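Local coordinates for possible galactose mutarotase (Streptomyces platensis subsp. rosaceus, PDB 4RNL), which is of unknown function but probably interconverts the alpha and beta anomers of galactose or a related aldose, as aldose 1-epimerases do, at residues 92-97 with 101-106; 313-318 with 322-327; 117-122 with 137-142; 180-185 with 280-285. All coordinates share one frame; numbering follows the deposited sequence.

Contact 1 of 4, residues 92-97 with 101-106; sequences ASFVLD and DALTPN
Phe94 sits opposite Asp101 in the two-stranded antiparallel hairpin of 93-96 and 99-102, and the pair exchanges two backbone hydrogen bonds. Asp101 N meets Phe94 O at 2.8 Å in an almost straight bond, while Phe94 N reaches back to Asp101 O over a longer 3.3 Å. Just past the strands, Leu103 N closes onto Ala92 O at 2.8 Å, so the register is carried on into the loop.

The Phe94 side chain shows what packs on this face. From CB, a chi1 of 65° places CG between the backbone N and the carbonyl carbon, which brings the ring back toward Asp101 and Leu103. One edge of the ring, at CE1, meets Leu103 CD1 in the ring plane at 3.9 Å. Asp101 CB lies over one face, displaced toward the rim and 4.0 Å from the centroid, a CH-pi contact. Farther round, CE2 comes within 3.7 Å of Asp101 OD2, the carboxylate plane tilted 27° from that of the ring. Outside the hairpin, Ile89 also touches this ring. Were Phe94 an alanine, Asp101 CB would probably lose the aromatic face it covers and Leu103 CD1 the edge beside it, with a gap opening toward Ile89.

At the other end, Ala92 CB nestles against Pro105, its CB 4.1 Å from Pro105 CB; Pro105 is the centre of an inverse gamma turn. The chemistry divides the work: main-chain bonds align the hairpin, whereas hydrocarbon and aromatic contacts, with an acidic side chain contributing its CB, pack its inner face.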
loop_
_atom_site.group_PDB
_atom_site.type_symbol
_atom_site.label_atom_id
_atom_site.label_comp_id
_atom_site.label_asym_id
_atom_site.label_seq_id
_atom_site.Cartn_x
_atom_site.Cartn_y
_atom_site.Cartn_z
ATOM N N ALA A 92 7.500 14.009 -13.995
ATOM C CA ALA A 92 7.382 14.778 -12.757
ATOM C C ALA A 92 6.636 16.081 -13.009
ATOM O O ALA A 92 7.012 17.136 -12.491
ATOM C CB ALA A 92 8.762 15.060 -12.158
ATOM N N SER A 93 5.579 16.001 -13.811
ATOM C CA SER A 93 4.819 17.186 -14.180
ATOM C C SER A 93 3.408 16.801 -14.602
ATOM O O SER A 93 3.201 15.732 -15.176
ATOM C CB SER A 93 5.511 17.900 -15.339
ATOM O OG SER A 93 4.847 19.108 -15.648
ATOM N N PHE A 94 2.439 17.674 -14.324
ATOM C CA PHE A 94 1.077 17.492 -14.836
ATOM C C PHE A 94 0.352 18.832 -14.905
ATOM O O PHE A 94 0.805 19.817 -14.326
ATOM C CB PHE A 94 0.285 16.468 -14.001
ATOM C CG PHE A 94 0.036 16.892 -12.574
ATOM C CD1 PHE A 94 0.999 16.693 -11.599
ATOM C CD2 PHE A 94 -1.170 17.478 -12.211
ATOM C CE1 PHE A 94 0.764 17.070 -10.283
ATOM C CE2 PHE A 94 -1.412 17.864 -10.897
ATOM C CZ PHE A 94 -0.444 17.661 -9.934
ATOM N N VAL A 95 -0.759 18.868 -15.638
ATOM C CA VAL A 95 -1.562 20.078 -15.750
ATOM C C VAL A 95 -2.868 19.906 -14.987
ATOM O O VAL A 95 -3.541 18.882 -15.110
ATOM C CB VAL A 95 -1.846 20.431 -17.225
ATOM C CG1 VAL A 95 -2.735 21.674 -17.337
ATOM C CG2 VAL A 95 -0.551 20.662 -17.966
ATOM N N LEU A 96 -3.214 20.900 -14.176
ATOM C CA LEU A 96 -4.495 20.891 -13.480
ATOM C C LEU A 96 -5.087 22.281 -13.569
ATOM O O LEU A 96 -4.447 23.268 -13.194
ATOM C CB LEU A 96 -4.333 20.455 -12.017
ATOM C CG LEU A 96 -5.610 20.434 -11.174
ATOM C CD1 LEU A 96 -6.641 19.495 -11.768
ATOM C CD2 LEU A 96 -5.311 20.045 -9.727
ATOM N N ASP A 97 -6.308 22.352 -14.088
ATOM C CA ASP A 97 -6.984 23.620 -14.342
ATOM C C ASP A 97 -6.090 24.646 -15.032
ATOM O O ASP A 97 -5.995 25.791 -14.589
ATOM C CB ASP A 97 -7.567 24.197 -13.050
ATOM C CG ASP A 97 -8.591 23.278 -12.411
ATOM O OD1 ASP A 97 -9.095 22.368 -13.105
ATOM O OD2 ASP A 97 -8.895 23.472 -11.215
ATOM N N ASP A 101 2.042 21.930 -12.951
ATOM C CA ASP A 101 2.640 21.663 -11.647
ATOM C C ASP A 101 3.953 20.908 -11.808
ATOM O O ASP A 101 3.998 19.867 -12.454
ATOM C CB ASP A 101 1.673 20.839 -10.784
ATOM C CG ASP A 101 0.440 21.626 -10.382
ATOM O OD1 ASP A 101 0.533 22.412 -9.411
ATOM O OD2 ASP A 101 -0.615 21.469 -11.041
ATOM N N ALA A 102 5.020 21.431 -11.215
ATOM C CA ALA A 102 6.332 20.794 -11.307
ATOM C C ALA A 102 6.657 20.002 -10.045
ATOM O O ALA A 102 6.638 20.541 -8.931
ATOM C CB ALA A 102 7.409 21.845 -11.569
ATOM N N LEU A 103 6.970 18.719 -10.212
ATOM C CA LEU A 103 7.305 17.867 -9.077
ATOM C C LEU A 103 8.797 17.529 -9.106
ATOM O O LEU A 103 9.478 17.765 -10.109
ATOM C CB LEU A 103 6.459 16.584 -9.107
ATOM C CG LEU A 103 4.954 16.778 -9.346
ATOM C CD1 LEU A 103 4.270 15.445 -9.608
ATOM C CD2 LEU A 103 4.283 17.490 -8.168
ATOM N N THR A 104 9.306 16.997 -8.002
ATOM C CA THR A 104 10.703 16.574 -7.933
ATOM C C THR A 104 10.866 15.240 -8.652
ATOM O O THR A 104 10.153 14.278 -8.352
ATOM C CB THR A 104 11.151 16.406 -6.480
ATOM O OG1 THR A 104 11.051 17.669 -5.812
ATOM C CG2 THR A 104 12.603 15.901 -6.407
ATOM N N PRO A 105 11.802 15.173 -9.610
ATOM C CA PRO A 105 11.999 13.904 -10.316
ATOM C C PRO A 105 12.822 12.939 -9.472
ATOM O O PRO A 105 14.052 12.940 -9.567
ATOM C CB PRO A 105 12.774 14.319 -11.573
ATOM C CG PRO A 105 13.542 15.553 -11.150
ATOM C CD PRO A 105 12.688 16.245 -10.104
ATOM N N ASN A 106 12.157 12.132 -8.652
ATOM C CA ASN A 106 12.858 11.191 -7.775
ATOM C C ASN A 106 12.947 9.774 -8.345
ATOM O O ASN A 106 13.494 8.871 -7.710
ATOM C CB ASN A 106 12.214 11.164 -6.382
ATOM C CG ASN A 106 10.802 10.616 -6.405
ATOM O OD1 ASN A 106 10.084 10.768 -7.395
ATOM N ND2 ASN A 106 10.400 9.959 -5.316
#

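Contact 2 of 4, residues 313-318 with 322-327; sequences PDSPNR and PSTVLR. With PO4 (phosphate ion), chain I.
Ser315 and Thr324 supply the closest direct touch, and it is purely van der Waals: Ser315 CB lies 3.7 Å from Thr324 CG2. With chi1 at 61°, the threonine holds CG2 anti to its own carbonyl carbon, where the methyl meets the serine, and turns OG1 toward the ring of Pro316. The proline and threonine side chains cross at roughly a right angle.

Polar links between 313-318 and 322-327 run through water. Water 1 spends both protons on the bridge, giving one to Ser315 OG at 2.7 Å and the other to Pro322 O, also at 2.7 Å; the serine hydroxyl is bonded as well to Phe312 O. Water 2 accepts from Thr324 N at 2.9 Å and makes a weak, longer bond to Ser315 O.

Each side is also braced within itself. Around the 3-10 turn of 315-317, Asn317 ND2 donates to Asp314 OD1 at 3.0 Å, on the syn side of the carboxylate and close to the plane of the amide. In the other segment Ser323 OG accepts from Val325 N at 3.1 Å, an ST turn leading into the short strand 325-326, which pairs with strand 175-176.

The phosphate ion, probably from the crystallisation liquor, takes a single hydrogen bond here, from Ser323 N to its O3 at 2.9 Å.

No protein hydrogen bond spans the two segments directly. Two ordered waters therefore act as the polar joint between the turn after strand 305-310 and the approach to strand 325-326, one bridging the Ser315 hydroxyl to Pro322 O and the other, more weakly, Ser315 O to Thr324 N.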
loop_
_atom_site.group_PDB
_atom_site.type_symbol
_atom_site.label_atom_id
_atom_site.label_comp_id
_atom_site.label_asym_id
_atom_site.label_seq_id
_atom_site.Cartn_x
_atom_site.Cartn_y
_atom_site.Cartn_z
ATOM N N PRO A 313 -1.607 4.348 -12.583
ATOM C CA PRO A 313 -0.385 5.145 -12.767
ATOM C C PRO A 313 -0.588 6.253 -13.788
ATOM O O PRO A 313 -1.275 6.039 -14.791
ATOM C CB PRO A 313 0.620 4.124 -13.317
ATOM C CG PRO A 313 0.157 2.813 -12.743
ATOM C CD PRO A 313 -1.349 2.900 -12.713
ATOM N N ASP A 314 -0.004 7.420 -13.516
ATOM C CA ASP A 314 0.014 8.553 -14.441
ATOM C C ASP A 314 -1.368 9.150 -14.716
ATOM O O ASP A 314 -1.569 9.811 -15.732
ATOM C CB ASP A 314 0.708 8.191 -15.764
ATOM C CG ASP A 314 1.201 9.421 -16.513
ATOM O OD1 ASP A 314 1.576 10.405 -15.836
ATOM O OD2 ASP A 314 1.204 9.420 -17.769
ATOM N N SER A 315 -2.320 8.925 -13.814
ATOM C CA SER A 315 -3.670 9.477 -14.016
ATOM C C SER A 315 -3.740 10.998 -14.194
ATOM O O SER A 315 -4.563 11.483 -14.988
ATOM C CB SER A 315 -4.629 9.016 -12.907
ATOM O OG SER A 315 -4.790 7.600 -12.938
ATOM N N PRO A 316 -2.881 11.767 -13.492
ATOM C CA PRO A 316 -2.953 13.217 -13.725
ATOM C C PRO A 316 -2.587 13.637 -15.153
ATOM O O PRO A 316 -2.849 14.776 -15.542
ATOM C CB PRO A 316 -1.933 13.775 -12.724
ATOM C CG PRO A 316 -1.965 12.780 -11.596
ATOM C CD PRO A 316 -2.040 11.456 -12.317
ATOM N N ASN A 317 -1.992 12.731 -15.923
ATOM C CA ASN A 317 -1.695 13.008 -17.329
ATOM C C ASN A 317 -2.554 12.193 -18.283
ATOM O O ASN A 317 -2.331 12.205 -19.491
ATOM C CB ASN A 317 -0.217 12.722 -17.615
ATOM C CG ASN A 317 0.694 13.767 -17.026
ATOM O OD1 ASN A 317 0.469 14.968 -17.210
ATOM N ND2 ASN A 317 1.721 13.324 -16.295
ATOM N N ARG A 318 -3.529 11.475 -17.732
ATOM C CA ARG A 318 -4.367 10.563 -18.505
ATOM C C ARG A 318 -5.845 10.780 -18.184
ATOM O O ARG A 318 -6.388 10.135 -17.286
ATOM C CB ARG A 318 -3.981 9.112 -18.188
ATOM C CG ARG A 318 -2.605 8.697 -18.702
ATOM C CD ARG A 318 -2.572 8.640 -20.232
ATOM N NE ARG A 318 -3.478 7.629 -20.787
ATOM C CZ ARG A 318 -3.094 6.425 -21.208
ATOM N NH1 ARG A 318 -3.983 5.571 -21.697
ATOM N NH2 ARG A 318 -1.818 6.071 -21.131
ATOM N N PRO A 322 -9.832 6.809 -14.562
ATOM C CA PRO A 322 -10.653 7.329 -13.453
ATOM C C PRO A 322 -9.968 8.500 -12.741
ATOM O O PRO A 322 -8.779 8.412 -12.420
ATOM C CB PRO A 322 -10.788 6.118 -12.524
ATOM C CG PRO A 322 -10.715 4.948 -13.456
ATOM C CD PRO A 322 -9.690 5.346 -14.497
ATOM N N SER A 323 -10.705 9.592 -12.538
ATOM C CA SER A 323 -10.120 10.859 -12.085
ATOM C C SER A 323 -9.524 10.740 -10.689
ATOM O O SER A 323 -10.124 10.143 -9.801
ATOM C CB SER A 323 -11.175 11.961 -12.076
ATOM O OG SER A 323 -10.624 13.206 -11.657
ATOM N N THR A 324 -8.342 11.317 -10.501
ATOM C CA THR A 324 -7.768 11.438 -9.164
ATOM C C THR A 324 -7.872 12.870 -8.631
ATOM O O THR A 324 -7.274 13.199 -7.606
ATOM C CB THR A 324 -6.303 10.998 -9.154
ATOM O OG1 THR A 324 -5.546 11.836 -10.036
ATOM C CG2 THR A 324 -6.188 9.550 -9.628
ATOM N N VAL A 325 -8.634 13.722 -9.314
ATOM C CA VAL A 325 -8.760 15.120 -8.881
ATOM C C VAL A 325 -9.655 15.233 -7.643
ATOM O O VAL A 325 -10.672 14.540 -7.533
ATOM C CB VAL A 325 -9.296 16.011 -10.035
ATOM C CG1 VAL A 325 -9.544 17.459 -9.571
ATOM C CG2 VAL A 325 -8.317 15.999 -11.180
ATOM N N LEU A 326 -9.260 16.084 -6.698
ATOM C CA LEU A 326 -10.109 16.417 -5.553
ATOM C C LEU A 326 -10.261 17.935 -5.503
ATOM O O LEU A 326 -9.280 18.663 -5.672
ATOM C CB LEU A 326 -9.500 15.909 -4.243
ATOM C CG LEU A 326 -10.326 16.200 -2.986
ATOM C CD1 LEU A 326 -11.623 15.390 -3.006
ATOM C CD2 LEU A 326 -9.539 15.923 -1.712
ATOM N N ARG A 327 -11.488 18.408 -5.284
ATOM C CA ARG A 327 -11.772 19.840 -5.266
ATOM C C ARG A 327 -12.358 20.271 -3.930
ATOM O O ARG A 327 -12.891 19.440 -3.201
ATOM C CB ARG A 327 -12.725 20.194 -6.406
ATOM C CG ARG A 327 -12.092 20.024 -7.762
ATOM C CD ARG A 327 -13.039 20.388 -8.890
ATOM N NE ARG A 327 -12.419 20.039 -10.164
ATOM C CZ ARG A 327 -11.502 20.787 -10.767
ATOM N NH1 ARG A 327 -11.121 21.937 -10.226
ATOM N NH2 ARG A 327 -10.969 20.389 -11.913
HETATM P P PO4 I . -13.603 10.136 -15.044
HETATM O O1 PO4 I . -13.282 11.592 -15.286
HETATM O O2 PO4 I . -15.030 9.865 -15.463
HETATM O O3 PO4 I . -13.449 9.788 -13.577
HETATM O O4 PO4 I . -12.663 9.298 -15.880
HETATM O O HOH W 1 -7.094 6.317 -12.460
HETATM O O HOH W 2 -6.657 12.265 -12.636
#

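Contact 3 of 4, residues 117-122 with 137-142; sequences GGFSRV and RVSPDG
With chi1 at -179° and the chain fully extended from CG to NE, Arg137 reaches straight out from its strand until its guanidinium meets Val122, the two side chains crossing at about a right angle. The valine comes over one face of that flat group: CG2 is 3.5 Å from Arg137 NE, off toward the rim, and CG1 stands 3.8 Å from Arg137 NH2. Phe119, its CG anti to the carbonyl carbon (chi1 -71°), turns the end of its ring toward Ser139, where CE1 approaches Ser139 CB at 3.7 Å.

Segment 137-142 takes in the last residues of strand 132-139 and the loop after it; that strand lies between 125-129 and 150-159 in the large antiparallel sheet of this galactose mutarotase-like beta fold. The loop 117-122 precedes strand 125-129 and lies against that end of the sheet.

Polar ends are held from beyond the two segments. Arg137 NH2 makes a salt bridge with Glu143, whose other carboxylate oxygen is hydrogen-bonded to Ser139 OG, so one acidic side chain ties two residues of the strand. Shortening Arg137 to an alanine is likely to deprive Glu143 of its charged mate and uncover the methyls of Val122. On the loop side, the Phe119 ring also meets Trp124 edge-to-face.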
loop_
_atom_site.group_PDB
_atom_site.type_symbol
_atom_site.label_atom_id
_atom_site.label_comp_id
_atom_site.label_asym_id
_atom_site.label_seq_id
_atom_site.Cartn_x
_atom_site.Cartn_y
_atom_site.Cartn_z
ATOM N N GLY A 117 10.019 13.594 -0.038
ATOM C CA GLY A 117 9.343 13.816 1.233
ATOM C C GLY A 117 7.862 13.458 1.201
ATOM O O GLY A 117 7.038 14.137 1.821
ATOM N N GLY A 118 7.520 12.388 0.485
ATOM C CA GLY A 118 6.151 11.896 0.451
ATOM C C GLY A 118 5.621 11.448 1.809
ATOM O O GLY A 118 6.350 11.464 2.820
ATOM N N PHE A 119 4.356 11.021 1.824
ATOM C CA PHE A 119 3.642 10.696 3.064
ATOM C C PHE A 119 4.319 9.562 3.838
ATOM O O PHE A 119 4.147 9.441 5.049
ATOM C CB PHE A 119 2.184 10.296 2.770
ATOM C CG PHE A 119 1.277 11.444 2.326
ATOM C CD1 PHE A 119 1.771 12.726 2.110
ATOM C CD2 PHE A 119 -0.087 11.218 2.150
ATOM C CE1 PHE A 119 0.911 13.770 1.715
ATOM C CE2 PHE A 119 -0.947 12.244 1.746
ATOM C CZ PHE A 119 -0.444 13.523 1.531
ATOM N N SER A 120 5.093 8.737 3.134
ATOM C CA SER A 120 5.727 7.585 3.773
ATOM C C SER A 120 6.972 7.970 4.566
ATOM O O SER A 120 7.548 7.131 5.261
ATOM C CB SER A 120 6.103 6.548 2.722
ATOM O OG SER A 120 7.085 7.075 1.860
ATOM N N ARG A 121 7.376 9.232 4.475
ATOM C CA ARG A 121 8.593 9.694 5.146
ATOM C C ARG A 121 8.356 10.905 6.033
ATOM O O ARG A 121 9.276 11.682 6.287
ATOM C CB ARG A 121 9.675 10.021 4.108
ATOM C CG ARG A 121 10.220 8.803 3.374
ATOM C CD ARG A 121 9.906 8.871 1.896
ATOM N NE ARG A 121 10.392 7.693 1.175
ATOM C CZ ARG A 121 11.254 7.743 0.170
ATOM N NH1 ARG A 121 11.719 8.916 -0.256
ATOM N NH2 ARG A 121 11.632 6.625 -0.429
ATOM N N VAL A 122 7.115 11.073 6.487
ATOM C CA VAL A 122 6.785 12.131 7.437
ATOM C C VAL A 122 6.051 11.527 8.632
ATOM O O VAL A 122 5.499 10.421 8.539
ATOM C CB VAL A 122 5.913 13.236 6.790
ATOM C CG1 VAL A 122 6.662 13.900 5.643
ATOM C CG2 VAL A 122 4.602 12.653 6.289
ATOM N N ARG A 137 -2.746 14.213 9.337
ATOM C CA ARG A 137 -1.725 15.198 8.989
ATOM C C ARG A 137 -2.214 16.066 7.849
ATOM O O ARG A 137 -2.794 15.564 6.888
ATOM C CB ARG A 137 -0.423 14.499 8.571
ATOM C CG ARG A 137 0.713 15.452 8.223
ATOM C CD ARG A 137 1.928 14.685 7.706
ATOM N NE ARG A 137 3.040 15.571 7.373
ATOM C CZ ARG A 137 3.239 16.091 6.164
ATOM N NH1 ARG A 137 2.397 15.817 5.170
ATOM N NH2 ARG A 137 4.283 16.887 5.953
ATOM N N VAL A 138 -1.997 17.374 7.957
ATOM C CA VAL A 138 -2.269 18.259 6.838
ATOM C C VAL A 138 -1.006 18.398 6.004
ATOM O O VAL A 138 0.050 18.760 6.529
ATOM C CB VAL A 138 -2.689 19.646 7.307
ATOM C CG1 VAL A 138 -2.933 20.548 6.101
ATOM C CG2 VAL A 138 -3.923 19.552 8.190
ATOM N N SER A 139 -1.108 18.089 4.714
ATOM C CA SER A 139 -0.013 18.310 3.774
ATOM C C SER A 139 -0.228 19.696 3.181
ATOM O O SER A 139 -1.218 19.925 2.470
ATOM C CB SER A 139 -0.057 17.243 2.678
ATOM O OG SER A 139 0.809 17.553 1.592
ATOM N N PRO A 140 0.668 20.646 3.491
ATOM C CA PRO A 140 0.361 22.026 3.101
ATOM C C PRO A 140 0.425 22.262 1.600
ATOM O O PRO A 140 1.011 21.460 0.869
ATOM C CB PRO A 140 1.432 22.851 3.825
ATOM C CG PRO A 140 2.514 21.878 4.161
ATOM C CD PRO A 140 1.866 20.554 4.343
ATOM N N ASP A 141 -0.218 23.345 1.162
ATOM C CA ASP A 141 -0.178 23.801 -0.223
ATOM C C ASP A 141 1.274 23.856 -0.695
ATOM O O ASP A 141 2.115 24.477 -0.049
ATOM C CB ASP A 141 -0.816 25.192 -0.291
ATOM C CG ASP A 141 -0.802 25.797 -1.692
ATOM O OD1 ASP A 141 -0.950 25.062 -2.693
ATOM O OD2 ASP A 141 -0.663 27.031 -1.784
ATOM N N GLY A 142 1.573 23.178 -1.799
ATOM C CA GLY A 142 2.913 23.214 -2.363
ATOM C C GLY A 142 3.837 22.105 -1.893
ATOM O O GLY A 142 4.960 21.985 -2.396
#

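Contact 4 of 4, residues 180-185 with 280-285; sequences TNHTYL and QLYTAD
Asn181 OD1 is gripped twice by Thr183: the hydroxyl OG1 donates at 2.6 Å in the carbonyl plane, and the backbone N at 3.0 Å from well above it. The second bond makes an Asx turn, just where strand 180-185 is interrupted, and it carries the chain on to Tyr184.

The contact itself is aromatic. Tyr184 reaches across to 280-285 with its phenol end, its OH lying in the plane of the Tyr282 ring at the edge, 3.6 Å from CE2. Beside it, Tyr184 CE2 is 3.8 Å from Tyr282 CD2, the two side chains crossing at a slant. Ala284 CB adds a methyl 3.7 Å from Tyr184 CE2. Within its own segment, Ala284 N sits 3.4 Å above the centre of the Tyr282 ring, so the turn after strand 278-282 folds back over the aromatic face. Both hydroxyls are bonded elsewhere, Tyr184 OH to Ser76 O and Tyr282 OH to His286 ND1, and these bonds help fix where the phenol ends lie.

Tyr282 CD2 lies at the edge of the His182 ring, nearest CE1. His182 NE2 is hydrogen-bonded to a bound glycerol, and its side chain touches Glu308. With His113 also against the imidazole, this grouping is consistent with the sugar pocket of aldose 1-epimerases.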
loop_
_atom_site.group_PDB
_atom_site.type_symbol
_atom_site.label_atom_id
_atom_site.label_comp_id
_atom_site.label_asym_id
_atom_site.label_seq_id
_atom_site.Cartn_x
_atom_site.Cartn_y
_atom_site.Cartn_z
ATOM N N THR A 180 -2.413 4.948 -0.901
ATOM C CA THR A 180 -2.456 3.489 -0.817
ATOM C C THR A 180 -1.593 3.049 0.340
ATOM O O THR A 180 -0.897 3.862 0.947
ATOM C CB THR A 180 -1.939 2.805 -2.104
ATOM O OG1 THR A 180 -2.255 1.403 -2.062
ATOM C CG2 THR A 180 -0.429 2.966 -2.247
ATOM N N ASN A 181 -1.649 1.763 0.651
ATOM C CA ASN A 181 -0.703 1.201 1.605
ATOM C C ASN A 181 0.178 0.199 0.881
ATOM O O ASN A 181 -0.314 -0.650 0.129
ATOM C CB ASN A 181 -1.402 0.545 2.792
ATOM C CG ASN A 181 -0.403 0.056 3.825
ATOM O OD1 ASN A 181 0.137 -1.041 3.704
ATOM N ND2 ASN A 181 -0.098 0.904 4.802
ATOM N N HIS A 182 1.481 0.311 1.102
ATOM C CA HIS A 182 2.471 -0.431 0.330
ATOM C C HIS A 182 2.989 -1.648 1.109
ATOM O O HIS A 182 4.157 -2.012 1.000
ATOM C CB HIS A 182 3.620 0.519 -0.004
ATOM C CG HIS A 182 4.397 0.145 -1.228
ATOM N ND1 HIS A 182 5.073 -1.049 -1.347
ATOM C CD2 HIS A 182 4.641 0.830 -2.373
ATOM C CE1 HIS A 182 5.685 -1.095 -2.517
ATOM N NE2 HIS A 182 5.443 0.036 -3.159
ATOM N N THR A 183 2.124 -2.272 1.904
ATOM C CA THR A 183 2.489 -3.508 2.605
ATOM C C THR A 183 2.887 -4.601 1.593
ATOM O O THR A 183 2.214 -4.787 0.576
ATOM C CB THR A 183 1.312 -3.994 3.496
ATOM O OG1 THR A 183 1.230 -3.177 4.681
ATOM C CG2 THR A 183 1.497 -5.444 3.919
ATOM N N TYR A 184 3.999 -5.289 1.845
ATOM C CA TYR A 184 4.321 -6.514 1.116
ATOM C C TYR A 184 4.082 -7.676 2.073
ATOM O O TYR A 184 4.482 -7.618 3.256
ATOM C CB TYR A 184 5.805 -6.619 0.754
ATOM C CG TYR A 184 6.478 -5.530 -0.057
ATOM C CD1 TYR A 184 6.641 -4.244 0.453
ATOM C CD2 TYR A 184 7.044 -5.822 -1.295
ATOM C CE1 TYR A 184 7.310 -3.269 -0.272
ATOM C CE2 TYR A 184 7.715 -4.860 -2.021
ATOM C CZ TYR A 184 7.848 -3.590 -1.503
ATOM O OH TYR A 184 8.527 -2.632 -2.221
ATOM N N LEU A 185 3.492 -8.751 1.562
ATOM C CA LEU A 185 3.192 -9.910 2.390
ATOM C C LEU A 185 3.860 -11.178 1.871
ATOM O O LEU A 185 3.969 -11.405 0.663
ATOM C CB LEU A 185 1.675 -10.127 2.477
ATOM C CG LEU A 185 0.898 -9.046 3.227
ATOM C CD1 LEU A 185 -0.587 -9.199 2.969
ATOM C CD2 LEU A 185 1.216 -9.111 4.723
ATOM N N GLN A 280 -1.863 -2.387 -7.997
ATOM C CA GLN A 280 -0.491 -2.588 -8.439
ATOM C C GLN A 280 0.015 -3.888 -7.830
ATOM O O GLN A 280 -0.031 -4.064 -6.619
ATOM C CB GLN A 280 0.398 -1.431 -7.968
ATOM C CG GLN A 280 1.781 -1.399 -8.616
ATOM C CD GLN A 280 1.753 -0.811 -10.009
ATOM O OE1 GLN A 280 0.746 -0.223 -10.427
ATOM N NE2 GLN A 280 2.849 -0.975 -10.747
ATOM N N LEU A 281 0.489 -4.802 -8.668
ATOM C CA LEU A 281 1.104 -6.029 -8.181
ATOM C C LEU A 281 2.604 -5.827 -8.327
ATOM O O LEU A 281 3.082 -5.583 -9.422
ATOM C CB LEU A 281 0.644 -7.219 -9.031
ATOM C CG LEU A 281 1.359 -8.550 -8.789
ATOM C CD1 LEU A 281 1.227 -8.956 -7.340
ATOM C CD2 LEU A 281 0.790 -9.634 -9.701
ATOM N N TYR A 282 3.344 -5.889 -7.228
ATOM C CA TYR A 282 4.789 -5.708 -7.304
ATOM C C TYR A 282 5.482 -6.831 -6.560
ATOM O O TYR A 282 5.207 -7.072 -5.388
ATOM C CB TYR A 282 5.214 -4.337 -6.753
ATOM C CG TYR A 282 6.714 -4.157 -6.776
ATOM C CD1 TYR A 282 7.438 -4.368 -7.944
ATOM C CD2 TYR A 282 7.409 -3.789 -5.627
ATOM C CE1 TYR A 282 8.826 -4.223 -7.971
ATOM C CE2 TYR A 282 8.789 -3.633 -5.639
ATOM C CZ TYR A 282 9.488 -3.849 -6.813
ATOM O OH TYR A 282 10.853 -3.700 -6.821
ATOM N N THR A 283 6.376 -7.525 -7.249
ATOM C CA THR A 283 7.003 -8.713 -6.678
ATOM C C THR A 283 8.380 -8.472 -6.061
ATOM O O THR A 283 9.151 -9.411 -5.914
ATOM C CB THR A 283 7.093 -9.853 -7.715
ATOM O OG1 THR A 283 7.697 -9.354 -8.921
ATOM C CG2 THR A 283 5.699 -10.366 -8.044
ATOM N N ALA A 284 8.687 -7.226 -5.704
ATOM C CA ALA A 284 9.881 -6.917 -4.895
ATOM C C ALA A 284 11.187 -7.366 -5.530
ATOM O O ALA A 284 12.073 -7.910 -4.855
ATOM C CB ALA A 284 9.752 -7.518 -3.475
ATOM N N ASP A 285 11.331 -7.141 -6.826
ATOM C CA ASP A 285 12.521 -7.635 -7.497
ATOM C C ASP A 285 13.779 -6.818 -7.213
ATOM O O ASP A 285 14.884 -7.264 -7.504
ATOM C CB ASP A 285 12.252 -7.791 -8.991
ATOM C CG ASP A 285 11.052 -8.666 -9.249
ATOM O OD1 ASP A 285 11.225 -9.906 -9.318
ATOM O OD2 ASP A 285 9.932 -8.112 -9.328
#

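In the fold
Contacts 1 and 2 are one packed region: Asp97 OD2 forms a salt bridge with Arg327 NH1 at 2.9 Å, Asn317 ND2 probably bonds Ser93 O at 3.0 Å, and Phe94 CG rests on Pro316 CB at 3.7 Å. Contact 2 also reaches contact 4, where Pro313 CG lies 3.9 Å from Gln280 OE1. Contact 3 stands apart, its nearest atoms about 5 Å from those of contact 1 and about 7 Å from those of contact 4. Contact 4 alone lies deep, its centre about 6 Å from that of the chain, beside the glycerol in the probable sugar pocket. The centre of contact 1 is about 24 Å from that of contact 4, so the hairpin packs well away from that pocket.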